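Local coordinates for AgaA (PDB 6HLX), which binds the opine agropinic acid in the periplasm as the solute-binding component of an ABC transporter, delivering it for import into the bacterium, at residues Gly321-Leu326 with Gly350-Leu355; Met241-Asn246 with Tyr372-Met377. One frame throughout, in Å; residues are numbered along the deposited sequence.

Contact 1: residues Gly321-Leu326 with Gly350-Leu355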
loop_
_atom_site.group_PDB
_atom_site.type_symbol
_atom_site.label_atom_id
_atom_site.label_comp_id
_atom_site.label_asym_id
_atom_site.label_seq_id
_atom_site.Cartn_x
_atom_site.Cartn_y
_atom_site.Cartn_z
ATOM N N GLY A 321 -18.865 -25.498 -13.579
ATOM C CA GLY A 321 -17.838 -24.765 -12.846
ATOM C C GLY A 321 -16.445 -25.172 -13.275
ATOM O O GLY A 321 -16.244 -25.597 -14.420
ATOM N N PHE A 322 -15.468 -25.057 -12.357
ATOM C CA PHE A 322 -14.071 -25.400 -12.634
ATOM C C PHE A 322 -13.300 -25.492 -11.330
ATOM O O PHE A 322 -13.814 -25.077 -10.282
ATOM C CB PHE A 322 -13.407 -24.348 -13.574
ATOM C CG PHE A 322 -13.512 -22.903 -13.115
ATOM C CD1 PHE A 322 -12.578 -22.365 -12.235
ATOM C CD2 PHE A 322 -14.543 -22.085 -13.571
ATOM C CE1 PHE A 322 -12.673 -21.025 -11.808
ATOM C CE2 PHE A 322 -14.645 -20.755 -13.142
ATOM C CZ PHE A 322 -13.712 -20.233 -12.259
ATOM N N GLU A 323 -12.051 -25.984 -11.404
ATOM C CA GLU A 323 -11.160 -26.067 -10.242
ATOM C C GLU A 323 -10.177 -24.897 -10.309
ATOM O O GLU A 323 -9.727 -24.519 -11.396
ATOM C CB GLU A 323 -10.393 -27.395 -10.237
ATOM C CG GLU A 323 -11.291 -28.626 -10.228
ATOM C CD GLU A 323 -10.599 -29.977 -10.187
ATOM O OE1 GLU A 323 -11.282 -30.971 -9.847
ATOM O OE2 GLU A 323 -9.386 -30.051 -10.496
ATOM N N VAL A 324 -9.828 -24.317 -9.144
ATOM C CA VAL A 324 -8.923 -23.179 -9.106
ATOM C C VAL A 324 -8.235 -23.133 -7.746
ATOM O O VAL A 324 -8.762 -23.672 -6.779
ATOM C CB VAL A 324 -9.701 -21.853 -9.411
ATOM C CG1 VAL A 324 -10.756 -21.559 -8.352
ATOM C CG2 VAL A 324 -8.773 -20.653 -9.611
ATOM N N ARG A 325 -7.104 -22.439 -7.667
ATOM C CA ARG A 325 -6.403 -22.247 -6.410
ATOM C C ARG A 325 -6.458 -20.779 -6.024
ATOM O O ARG A 325 -6.233 -19.920 -6.875
ATOM C CB ARG A 325 -4.940 -22.694 -6.520
ATOM C CG ARG A 325 -4.771 -24.175 -6.906
ATOM C CD ARG A 325 -3.387 -24.686 -6.546
ATOM N NE ARG A 325 -3.223 -24.844 -5.098
ATOM C CZ ARG A 325 -3.482 -25.961 -4.424
ATOM N NH1 ARG A 325 -3.922 -27.044 -5.056
ATOM N NH2 ARG A 325 -3.302 -26.005 -3.109
ATOM N N LEU A 326 -6.748 -20.495 -4.746
ATOM C CA LEU A 326 -6.779 -19.125 -4.208
ATOM C C LEU A 326 -5.589 -18.908 -3.294
ATOM O O LEU A 326 -5.426 -19.621 -2.294
ATOM C CB LEU A 326 -8.076 -18.877 -3.430
ATOM C CG LEU A 326 -8.270 -17.531 -2.683
ATOM C CD1 LEU A 326 -8.233 -16.346 -3.656
ATOM C CD2 LEU A 326 -9.593 -17.537 -1.941
ATOM N N GLY A 350 -20.272 -24.192 -8.060
ATOM C CA GLY A 350 -19.462 -25.215 -8.715
ATOM C C GLY A 350 -18.015 -24.859 -8.967
ATOM O O GLY A 350 -17.341 -25.536 -9.746
ATOM N N ILE A 351 -17.514 -23.815 -8.299
ATOM C CA ILE A 351 -16.105 -23.443 -8.403
ATOM C C ILE A 351 -15.439 -24.093 -7.192
ATOM O O ILE A 351 -15.751 -23.734 -6.053
ATOM C CB ILE A 351 -15.879 -21.906 -8.456
ATOM C CG1 ILE A 351 -16.450 -21.294 -9.764
ATOM C CG2 ILE A 351 -14.388 -21.570 -8.308
ATOM C CD1 ILE A 351 -16.429 -19.775 -9.839
ATOM N N LYS A 352 -14.585 -25.091 -7.445
ATOM C CA LYS A 352 -13.889 -25.836 -6.392
ATOM C C LYS A 352 -12.561 -25.160 -6.112
ATOM O O LYS A 352 -11.622 -25.280 -6.897
ATOM C CB LYS A 352 -13.719 -27.308 -6.789
ATOM C CG LYS A 352 -15.067 -28.042 -6.891
ATOM C CD LYS A 352 -15.053 -29.207 -7.887
ATOM C CE LYS A 352 -15.230 -28.787 -9.336
ATOM N NZ LYS A 352 -16.644 -28.464 -9.679
ATOM N N VAL A 353 -12.509 -24.399 -5.013
ATOM C CA VAL A 353 -11.332 -23.619 -4.640
ATOM C C VAL A 353 -10.452 -24.399 -3.663
ATOM O O VAL A 353 -10.964 -24.880 -2.657
ATOM C CB VAL A 353 -11.766 -22.264 -4.001
ATOM C CG1 VAL A 353 -10.567 -21.449 -3.507
ATOM C CG2 VAL A 353 -12.635 -21.440 -4.949
ATOM N N LYS A 354 -9.143 -24.491 -3.947
ATOM C CA LYS A 354 -8.135 -25.039 -3.024
ATOM C C LYS A 354 -7.342 -23.828 -2.521
ATOM O O LYS A 354 -7.066 -22.912 -3.299
ATOM C CB LYS A 354 -7.224 -26.045 -3.719
ATOM C CG LYS A 354 -8.029 -27.287 -4.139
ATOM C CD LYS A 354 -7.176 -28.495 -4.478
ATOM C CE LYS A 354 -8.012 -29.752 -4.648
ATOM N NZ LYS A 354 -8.614 -30.213 -3.363
ATOM N N LEU A 355 -7.032 -23.788 -1.224
ATOM C CA LEU A 355 -6.346 -22.638 -0.635
ATOM C C LEU A 355 -4.849 -22.817 -0.478
ATOM O O LEU A 355 -4.386 -23.883 -0.029
ATOM C CB LEU A 355 -6.931 -22.321 0.759
ATOM C CG LEU A 355 -8.432 -22.033 0.853
ATOM C CD1 LEU A 355 -8.832 -21.741 2.283
ATOM C CD2 LEU A 355 -8.845 -20.887 -0.068
#
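Backbone hydrogen bonds carry most of this parallel pairing. F322 O accepts from K352 N, V324 bonds on both sides (N to K352 O at 3.0 Å, O from K354 N), and L326 N gives to K354 O. That last bond is the shortest, 2.8 Å and nearly along the C=O axis, whereas F322 N to G350 O is weak and bent. Apolar contacts hold the face of F322, V324, L326, I351, V353 and L355. I351 CG1 lies over the F322 ring, 4.1 Å from its centroid, a CH-pi contact, while I351 CG2 turns to V324 CG1 at 3.6 Å. Further along, V353 CG1, anti to its backbone N, meets L326 CB. On the other face the polar chains cross obliquely: the R325 guanidinium, bent back at chi3 (72°), lays one face over K354 CB, its NE paired with D356 in a salt bridge. K352 curls back so that NZ donates to G350 O, the carbonyl of the residue closing helix 333-347 in a Schellman motif. The chemistry is two-sided, greasy against helices 333-347 and 255-264, charged toward solvent, in the parallel pair of a beta-alpha-beta unit whose strand 351-356 is outermost in the sheet within this chain.

Contact 2: residues Met241-Asn246 with Tyr372-Met377. With G9Z (agropinic acid), chain E; EDO (1,2-ethanediol), chain B.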
loop_
_atom_site.group_PDB
_atom_site.type_symbol
_atom_site.label_atom_id
_atom_site.label_comp_id
_atom_site.label_asym_id
_atom_site.label_seq_id
_atom_site.Cartn_x
_atom_site.Cartn_y
_atom_site.Cartn_z
ATOM N N MET A 241 -11.208 -5.108 1.069
ATOM C CA MET A 241 -10.943 -6.531 0.810
ATOM C C MET A 241 -11.592 -6.872 -0.519
ATOM O O MET A 241 -12.729 -6.475 -0.775
ATOM C CB MET A 241 -11.529 -7.460 1.899
ATOM C CG MET A 241 -10.904 -7.261 3.282
ATOM S SD MET A 241 -9.127 -7.528 3.333
ATOM C CE MET A 241 -9.046 -9.260 2.984
ATOM N N GLY A 242 -10.908 -7.663 -1.330
ATOM C CA GLY A 242 -11.445 -8.067 -2.629
ATOM C C GLY A 242 -10.597 -9.144 -3.262
ATOM O O GLY A 242 -9.959 -9.925 -2.550
ATOM N N LEU A 243 -10.603 -9.211 -4.602
ATOM C CA LEU A 243 -9.814 -10.214 -5.311
ATOM C C LEU A 243 -9.112 -9.603 -6.506
ATOM O O LEU A 243 -9.705 -8.789 -7.220
ATOM C CB LEU A 243 -10.743 -11.341 -5.832
ATOM C CG LEU A 243 -11.376 -12.276 -4.787
ATOM C CD1 LEU A 243 -12.517 -13.067 -5.407
ATOM C CD2 LEU A 243 -10.322 -13.268 -4.214
ATOM N N GLN A 244 -7.892 -10.077 -6.754
ATOM C CA GLN A 244 -7.091 -9.807 -7.950
ATOM C C GLN A 244 -7.064 -11.134 -8.689
ATOM O O GLN A 244 -6.899 -12.188 -8.056
ATOM C CB GLN A 244 -5.652 -9.394 -7.585
ATOM C CG GLN A 244 -5.587 -7.994 -7.019
ATOM C CD GLN A 244 -4.340 -7.775 -6.223
ATOM O OE1 GLN A 244 -4.398 -7.750 -4.994
ATOM N NE2 GLN A 244 -3.184 -7.646 -6.891
ATOM N N PHE A 245 -7.234 -11.089 -10.007
ATOM C CA PHE A 245 -7.280 -12.290 -10.852
ATOM C C PHE A 245 -6.120 -12.330 -11.835
ATOM O O PHE A 245 -5.859 -11.325 -12.519
ATOM C CB PHE A 245 -8.590 -12.292 -11.682
ATOM C CG PHE A 245 -9.867 -12.257 -10.870
ATOM C CD1 PHE A 245 -10.445 -11.052 -10.505
ATOM C CD2 PHE A 245 -10.491 -13.432 -10.475
ATOM C CE1 PHE A 245 -11.636 -11.021 -9.768
ATOM C CE2 PHE A 245 -11.670 -13.398 -9.726
ATOM C CZ PHE A 245 -12.213 -12.191 -9.345
ATOM N N ASN A 246 -5.490 -13.502 -11.996
ATOM C CA ASN A 246 -4.487 -13.640 -13.042
ATOM C C ASN A 246 -5.284 -13.953 -14.312
ATOM O O ASN A 246 -5.852 -15.057 -14.447
ATOM C CB ASN A 246 -3.511 -14.767 -12.736
ATOM C CG ASN A 246 -2.404 -14.871 -13.735
ATOM O OD1 ASN A 246 -2.561 -14.510 -14.905
ATOM N ND2 ASN A 246 -1.244 -15.357 -13.292
ATOM N N TYR A 372 0.012 -17.237 -9.348
ATOM C CA TYR A 372 -1.268 -17.564 -8.728
ATOM C C TYR A 372 -2.369 -17.527 -9.781
ATOM O O TYR A 372 -2.144 -16.961 -10.850
ATOM C CB TYR A 372 -1.577 -16.557 -7.588
ATOM C CG TYR A 372 -1.744 -15.101 -7.990
ATOM C CD1 TYR A 372 -2.984 -14.606 -8.392
ATOM C CD2 TYR A 372 -0.696 -14.187 -7.846
ATOM C CE1 TYR A 372 -3.172 -13.253 -8.671
ATOM C CE2 TYR A 372 -0.863 -12.835 -8.166
ATOM C CZ TYR A 372 -2.108 -12.369 -8.566
ATOM O OH TYR A 372 -2.320 -11.028 -8.802
ATOM N N ASP A 373 -3.563 -18.088 -9.459
ATOM C CA ASP A 373 -4.769 -18.068 -10.318
ATOM C C ASP A 373 -5.562 -16.804 -9.898
ATOM O O ASP A 373 -5.906 -15.972 -10.733
ATOM C CB ASP A 373 -5.613 -19.332 -10.085
ATOM C CG ASP A 373 -4.932 -20.642 -10.470
ATOM O OD1 ASP A 373 -3.988 -20.602 -11.279
ATOM O OD2 ASP A 373 -5.336 -21.703 -9.937
ATOM N N PHE A 374 -5.806 -16.659 -8.588
ATOM C CA PHE A 374 -6.387 -15.446 -7.994
ATOM C C PHE A 374 -5.932 -15.306 -6.573
ATOM O O PHE A 374 -5.430 -16.270 -5.995
ATOM C CB PHE A 374 -7.914 -15.302 -8.164
ATOM C CG PHE A 374 -8.887 -16.209 -7.443
ATOM C CD1 PHE A 374 -8.599 -17.566 -7.254
ATOM C CD2 PHE A 374 -10.164 -15.753 -7.107
ATOM C CE1 PHE A 374 -9.551 -18.428 -6.696
ATOM C CE2 PHE A 374 -11.117 -16.617 -6.548
ATOM C CZ PHE A 374 -10.800 -17.949 -6.348
ATOM N N THR A 375 -5.979 -14.075 -6.039
ATOM C CA THR A 375 -5.464 -13.823 -4.681
ATOM C C THR A 375 -6.359 -12.891 -3.916
ATOM O O THR A 375 -6.992 -12.018 -4.520
ATOM C CB THR A 375 -3.996 -13.311 -4.711
ATOM O OG1 THR A 375 -3.475 -13.207 -3.371
ATOM C CG2 THR A 375 -3.835 -11.921 -5.393
ATOM N N VAL A 376 -6.468 -13.136 -2.600
ATOM C CA VAL A 376 -7.189 -12.233 -1.699
ATOM C C VAL A 376 -6.418 -10.892 -1.728
ATOM O O VAL A 376 -5.190 -10.850 -1.555
ATOM C CB VAL A 376 -7.286 -12.809 -0.269
ATOM C CG1 VAL A 376 -7.792 -11.763 0.726
ATOM C CG2 VAL A 376 -8.189 -14.049 -0.260
ATOM N N MET A 377 -7.157 -9.801 -1.930
ATOM C CA MET A 377 -6.584 -8.459 -2.012
ATOM C C MET A 377 -7.034 -7.702 -0.768
ATOM O O MET A 377 -8.229 -7.539 -0.564
ATOM C CB MET A 377 -7.145 -7.760 -3.296
ATOM C CG MET A 377 -6.836 -6.254 -3.385
ATOM S SD MET A 377 -7.432 -5.507 -4.926
ATOM C CE MET A 377 -9.277 -5.656 -4.727
HETATM O OAM G9Z E . 1.287 -5.911 4.036
HETATM C CAB G9Z E . 0.203 -6.486 4.205
HETATM C CAC G9Z E . 0.027 -7.522 5.146
HETATM C CB G9Z E . -1.472 -7.944 5.047
HETATM C CA G9Z E . -2.021 -7.178 3.855
HETATM C C G9Z E . -3.222 -6.480 4.199
HETATM O O G9Z E . -3.130 -5.340 4.733
HETATM N N G9Z E . -0.886 -6.289 3.439
HETATM C CAG G9Z E . -0.991 -5.224 2.370
HETATM C CAH G9Z E . -0.871 -5.851 0.980
HETATM O OAP G9Z E . -1.993 -6.719 0.821
HETATM C CAI G9Z E . -0.859 -4.808 -0.141
HETATM O OAQ G9Z E . -0.006 -3.703 0.251
HETATM C CAJ G9Z E . -0.275 -5.394 -1.470
HETATM O OAR G9Z E . -0.280 -4.375 -2.487
HETATM C CAK G9Z E . -0.936 -6.688 -2.003
HETATM O OAT G9Z E . -0.119 -7.250 -3.048
HETATM C CAL G9Z E . -2.384 -6.467 -2.468
HETATM O OAS G9Z E . -2.985 -7.731 -2.824
HETATM O OXT G9Z E . -4.322 -7.057 3.982
HETATM C C1 EDO B . -1.659 -19.117 -15.399
HETATM O O1 EDO B . -2.429 -20.215 -15.848
HETATM C C2 EDO B . -2.412 -18.415 -14.243
HETATM O O2 EDO B . -2.490 -19.263 -13.109
#
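The two strands run antiparallel, their axes 4.4 Å apart at closest and 154° between directions, with G242-M377 and Q244-T375 as hydrogen-bonded pairs and L243-V376 and F245-F374 as non-hydrogen-bonded ones. Q244 N to T375 O is nearly straight, and T375 N answers to Q244 O. M377 N reaches G242 O from well above the carbonyl plane. Past the strand, N246 N bonds D373 O at 2.8 Å; with CG anti to its backbone N (chi1 -176°), the N246 side chain turns ND2 to Y372 O, while OD1 takes K248 N.

One face of the sheet is apolar. F374 CD2 touches both L243 CD2 and F245 CE2, 3.8 Å from each. The F245 and F374 rings are near parallel at 17° but slid so far apart that they barely overlap. At the far end M241, bent at chi2 and chi3, curls its CE back onto V376 CG1 at 3.6 Å.

On the face of Q244, T375 and M377, Q244 and M377 line the agropinic acid pocket. Q244 extends beyond CG and crosses M377 at about a right angle, its CG 3.7 Å from M377 SD and its OE1 against M377 CB. OE1 then accepts a 2.6 Å hydrogen bond from OAS, the terminal hydroxyl on the open chain of agropinic acid. NE2 donates to the carbonyls of T402 and N404, which fixes the amide's rotation and leaves the oxygen turned to the sugar-derived chain. T375 CG2 lies over one face of the Y372 ring.

So one sheet presents two chemistries: hydrocarbon toward helix 333-347, strand 322-327 and F252, and toward the cleft an oriented amide whose oxygen accepts from the opine, its NE2 held by N404 O and by T402 O, which also bonds the ligand.

In the fold
From the N terminus, the chain enters this mixed sheet on strand 240-245, passes through helices 255-264 and 267-274, strand 280-281 and helix 306-315, and reaches strand 322-327. Helix 333-347 carries it to strand 351-356, where contact 1 closes a short loop, a beta-alpha-beta unit. Helix 360-369 next brings it back to strand 374-379, and contact 2 closes a much longer loop with contact 1 nested inside. Strand 374-379 lies between 240-245 and 322-327, so the two contacts share one sheet: D373 OD2 probably takes the R325 N-H, and F374 packs on L326. Through the neighbouring strands 322-327 and 374-379 they connect 351-356, outermost on its side, to the strands that line the pocket.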